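Local coordinates for protein halogenase (Chondromyces crocatus, PDB 3E1T) that binds flavin-adenine dinucleotide and, as an FAD-dependent halogenase, probably chlorinates a substrate or intermediate on the way to chondrochloren, at residues L253-I256 and D257-P260; I330-L334 and A335-S339. All coordinates share one frame; numbering follows the deposited sequence.

Contact 1 of 2, residues L253-I256 and D257-P260; sequences LRYI and DRCP
D257 N reaches back to L253 O at 3.1 Å in a nearly straight i to i+4 bond (N-H...O 167°), in the last turn of helix 248-257. The next amide slips to an i to i+3 partner: R258 N lies 3.1 Å from Y255 O, with only a weak bond to R254 O. C259 N then meets I256 O at 3.0 Å. Water adds a polar bridge, donating to L253 O (2.7 Å) and to D257 OD1 (2.6 Å).

The side-chain touches belong largely to R258. Its CG, anti to the carbonyl carbon (chi1 -68°), lies 3.3 Å from R254 O, and its CD sits in plane at the edge of the R254 guanidinium. Further out, R258 runs alongside Y255, with NH1 4.1 Å from CE1 near the ring edge; that NH1 forms a salt bridge with D217. A leucine in place of R258 would probably leave the D217 carboxylate without its mate and the Y255 ring edge less covered.

Y255, I256 and C259 all touch F220 of strand 218-224, C259 also meets strand 210-215, and I256 leans on helix 260-266, for which C259 is the N-cap residue.

Contact 2 of 2, residues I330-L334 and A335-S339; sequences INTCL and AGEMS
The carbonyl oxygen of C333 accepts the amide of G336, N to O 3.0 Å, and takes a weak second bond from R162 NH1. The G336 N to C333 O bond is the inner one of a Schellman motif that ends helix 315-333, with C333 to G336 forming a type I turn. G336 is the C-prime residue, its positive phi (68°) turning the chain back so that E337 N can reach T332 O at 3.2 Å.

T332 carries most of the side-chain packing. The E337 side chain crosses T332 at about a right angle: CG lies 3.1 Å from T332 O, and OE2 comes within 3.5 Å of T332 CG2. T332 CG2 stands anti to its own amide nitrogen, while OG1 stands beside that nitrogen (chi1 -56°) and is hydrogen-bonded to R328 O and W502 N. A335 CB, meanwhile, rests 3.5 Å from N331 O, one helical turn back.

Beyond the turn, the loop heads for helix 340-368, with S339 OG capping the amide of R342. C333 SG lies 3.8 Å from S339 O, and T332 CG2 is pressed tightly on M338 CG, 3.5 Å away.

How the contacts relate
Contact 1 and contact 2 are both places where one helix stops and the next begins: each holds the end of a helix and a residue at the N-cap position of its successor. They never touch. Their centres are 54 Å apart and their nearest atoms about 41 Å, on opposite sides of the chain's centre. Contact 1 packs on strands 210-215 and 218-224 of the nine-stranded mixed sheet, with the side chain of Y255 about 13 Å from the bound FAD. Contact 2 belongs to the other end of the molecule, where helix 315-333 runs beside strand 163-166 of the parallel sheet and helix 17-27, whose first turn takes part in what is probably a Rossmann-type glycine motif.

Contact 1 of 2, residues L253-I256 and D257-P260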
loop_
_atom_site.group_PDB
_atom_site.type_symbol
_atom_site.label_atom_id
_atom_site.label_comp_id
_atom_site.label_asym_id
_atom_site.label_seq_id
_atom_site.Cartn_x
_atom_site.Cartn_y
_atom_site.Cartn_z
ATOM N N LEU A 253 -4.772 -24.270 -1.395
ATOM C CA LEU A 253 -4.642 -25.402 -0.475
ATOM C C LEU A 253 -3.342 -26.157 -0.722
ATOM O O LEU A 253 -2.618 -26.467 0.223
ATOM C CB LEU A 253 -5.860 -26.332 -0.575
ATOM C CG LEU A 253 -6.898 -26.269 0.562
ATOM C CD1 LEU A 253 -6.883 -24.959 1.367
ATOM C CD2 LEU A 253 -8.301 -26.558 0.042
ATOM N N ARG A 254 -3.045 -26.416 -1.996
ATOM C CA ARG A 254 -1.780 -27.027 -2.384
ATOM C C ARG A 254 -0.555 -26.164 -2.067
ATOM O O ARG A 254 0.493 -26.700 -1.715
ATOM C CB ARG A 254 -1.788 -27.436 -3.860
ATOM C CG ARG A 254 -0.552 -28.213 -4.285
ATOM C CD ARG A 254 -0.226 -29.319 -3.266
ATOM N NE ARG A 254 1.025 -30.011 -3.559
ATOM C CZ ARG A 254 1.105 -31.275 -3.967
ATOM N NH1 ARG A 254 -0.000 -31.999 -4.140
ATOM N NH2 ARG A 254 2.296 -31.818 -4.199
ATOM N N TYR A 255 -0.679 -24.843 -2.193
ATOM C CA TYR A 255 0.408 -23.944 -1.808
ATOM C C TYR A 255 0.630 -23.977 -0.299
ATOM O O TYR A 255 1.771 -23.945 0.171
ATOM C CB TYR A 255 0.141 -22.502 -2.259
ATOM C CG TYR A 255 0.396 -22.224 -3.723
ATOM C CD1 TYR A 255 1.556 -22.683 -4.360
ATOM C CD2 TYR A 255 -0.511 -21.468 -4.471
ATOM C CE1 TYR A 255 1.796 -22.411 -5.703
ATOM C CE2 TYR A 255 -0.285 -21.198 -5.818
ATOM C CZ TYR A 255 0.867 -21.665 -6.421
ATOM O OH TYR A 255 1.081 -21.384 -7.744
ATOM N N ILE A 256 -0.465 -24.029 0.456
ATOM C CA ILE A 256 -0.383 -24.104 1.917
ATOM C C ILE A 256 0.413 -25.339 2.345
ATOM O O ILE A 256 1.351 -25.230 3.132
ATOM C CB ILE A 256 -1.777 -24.081 2.572
ATOM C CG1 ILE A 256 -2.387 -22.680 2.465
ATOM C CG2 ILE A 256 -1.692 -24.498 4.037
ATOM C CD1 ILE A 256 -3.874 -22.638 2.702
ATOM N N ASP A 257 0.053 -26.496 1.786
ATOM C CA ASP A 257 0.749 -27.759 2.061
ATOM C C ASP A 257 2.254 -27.682 1.812
ATOM O O ASP A 257 3.029 -28.394 2.450
ATOM C CB ASP A 257 0.149 -28.897 1.231
ATOM C CG ASP A 257 -1.215 -29.346 1.736
ATOM O OD1 ASP A 257 -1.718 -28.797 2.753
ATOM O OD2 ASP A 257 -1.790 -30.264 1.110
ATOM N N ARG A 258 2.668 -26.809 0.898
ATOM C CA ARG A 258 4.074 -26.725 0.484
ATOM C C ARG A 258 4.887 -25.711 1.287
ATOM O O ARG A 258 6.071 -25.495 1.024
ATOM C CB ARG A 258 4.167 -26.416 -1.010
ATOM C CG ARG A 258 3.675 -27.538 -1.912
ATOM C CD ARG A 258 3.752 -27.095 -3.356
ATOM N NE ARG A 258 5.120 -26.741 -3.717
ATOM C CZ ARG A 258 5.464 -25.969 -4.746
ATOM N NH1 ARG A 258 4.532 -25.439 -5.546
ATOM N NH2 ARG A 258 6.747 -25.728 -4.975
ATOM N N CYS A 259 4.253 -25.096 2.275
ATOM C CA CYS A 259 4.943 -24.153 3.151
ATOM C C CYS A 259 4.811 -24.605 4.610
ATOM O O CYS A 259 3.807 -24.313 5.259
ATOM C CB CYS A 259 4.385 -22.736 2.965
ATOM S SG CYS A 259 5.213 -21.487 3.978
ATOM N N PRO A 260 5.815 -25.345 5.121
ATOM C CA PRO A 260 5.788 -25.925 6.475
ATOM C C PRO A 260 5.107 -25.096 7.578
ATOM O O PRO A 260 4.126 -25.571 8.169
ATOM C CB PRO A 260 7.266 -26.149 6.772
ATOM C CG PRO A 260 7.813 -26.551 5.449
ATOM C CD PRO A 260 7.052 -25.727 4.409
HETATM O O HOH W 1 -3.926 -27.492 2.303
#

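Contact 2 of 2, residues I330-L334 and A335-S339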
loop_
_atom_site.group_PDB
_atom_site.type_symbol
_atom_site.label_atom_id
_atom_site.label_comp_id
_atom_site.label_asym_id
_atom_site.label_seq_id
_atom_site.Cartn_x
_atom_site.Cartn_y
_atom_site.Cartn_z
ATOM N N ILE A 330 -3.895 21.392 -0.867
ATOM C CA ILE A 330 -5.239 21.946 -0.996
ATOM C C ILE A 330 -5.567 22.997 0.085
ATOM O O ILE A 330 -6.104 24.054 -0.240
ATOM C CB ILE A 330 -6.311 20.839 -1.012
ATOM C CG1 ILE A 330 -6.174 19.992 -2.281
ATOM C CG2 ILE A 330 -7.720 21.440 -0.925
ATOM C CD1 ILE A 330 -7.043 18.758 -2.297
ATOM N N ASN A 331 -5.238 22.705 1.345
ATOM C CA ASN A 331 -5.467 23.641 2.459
ATOM C C ASN A 331 -4.618 24.905 2.354
ATOM O O ASN A 331 -5.032 25.972 2.815
ATOM C CB ASN A 331 -5.232 22.969 3.818
ATOM C CG ASN A 331 -6.326 21.989 4.189
ATOM O OD1 ASN A 331 -7.451 22.054 3.667
ATOM N ND2 ASN A 331 -6.012 21.073 5.110
ATOM N N THR A 332 -3.444 24.789 1.737
ATOM C CA THR A 332 -2.536 25.925 1.564
ATOM C C THR A 332 -2.919 26.811 0.371
ATOM O O THR A 332 -2.734 28.025 0.405
ATOM C CB THR A 332 -1.070 25.458 1.437
ATOM O OG1 THR A 332 -0.722 24.659 2.576
ATOM C CG2 THR A 332 -0.122 26.640 1.370
ATOM N N CYS A 333 -3.455 26.196 -0.678
ATOM C CA CYS A 333 -3.897 26.921 -1.869
ATOM C C CYS A 333 -5.266 27.580 -1.671
ATOM O O CYS A 333 -5.509 28.678 -2.170
ATOM C CB CYS A 333 -3.917 25.991 -3.083
ATOM S SG CYS A 333 -2.261 25.507 -3.632
ATOM N N LEU A 334 -6.151 26.908 -0.941
ATOM C CA LEU A 334 -7.464 27.462 -0.622
ATOM C C LEU A 334 -7.376 28.617 0.378
ATOM O O LEU A 334 -8.374 29.297 0.640
ATOM C CB LEU A 334 -8.399 26.380 -0.096
ATOM C CG LEU A 334 -8.897 25.327 -1.083
ATOM C CD1 LEU A 334 -9.743 24.317 -0.342
ATOM C CD2 LEU A 334 -9.676 25.946 -2.236
ATOM N N ALA A 335 -6.181 28.824 0.928
ATOM C CA ALA A 335 -5.897 29.936 1.822
ATOM C C ALA A 335 -5.093 31.029 1.104
ATOM O O ALA A 335 -4.595 31.964 1.736
ATOM C CB ALA A 335 -5.160 29.442 3.058
ATOM N N GLY A 336 -4.968 30.897 -0.216
ATOM C CA GLY A 336 -4.330 31.912 -1.059
ATOM C C GLY A 336 -2.836 32.097 -0.863
ATOM O O GLY A 336 -2.253 33.054 -1.378
ATOM N N GLU A 337 -2.212 31.187 -0.121
ATOM C CA GLU A 337 -0.768 31.224 0.073
ATOM C C GLU A 337 -0.056 30.279 -0.886
ATOM O O GLU A 337 -0.627 29.278 -1.331
ATOM C CB GLU A 337 -0.384 30.931 1.526
ATOM C CG GLU A 337 -1.355 30.043 2.283
ATOM C CD GLU A 337 -0.853 29.665 3.661
ATOM O OE1 GLU A 337 -0.121 30.483 4.271
ATOM O OE2 GLU A 337 -1.194 28.551 4.137
ATOM N N MET A 338 1.192 30.621 -1.204
ATOM C CA MET A 338 2.028 29.891 -2.172
ATOM C C MET A 338 1.394 29.863 -3.567
ATOM O O MET A 338 0.720 30.815 -3.963
ATOM C CB MET A 338 2.367 28.477 -1.673
ATOM C CG MET A 338 2.473 28.358 -0.165
ATOM S SD MET A 338 3.749 27.217 0.364
ATOM C CE MET A 338 5.173 28.302 0.234
ATOM N N SER A 339 1.634 28.790 -4.314
ATOM C CA SER A 339 1.000 28.580 -5.615
ATOM C C SER A 339 0.650 27.107 -5.765
ATOM O O SER A 339 1.218 26.254 -5.068
ATOM C CB SER A 339 1.932 29.004 -6.746
ATOM O OG SER A 339 3.081 28.178 -6.789
#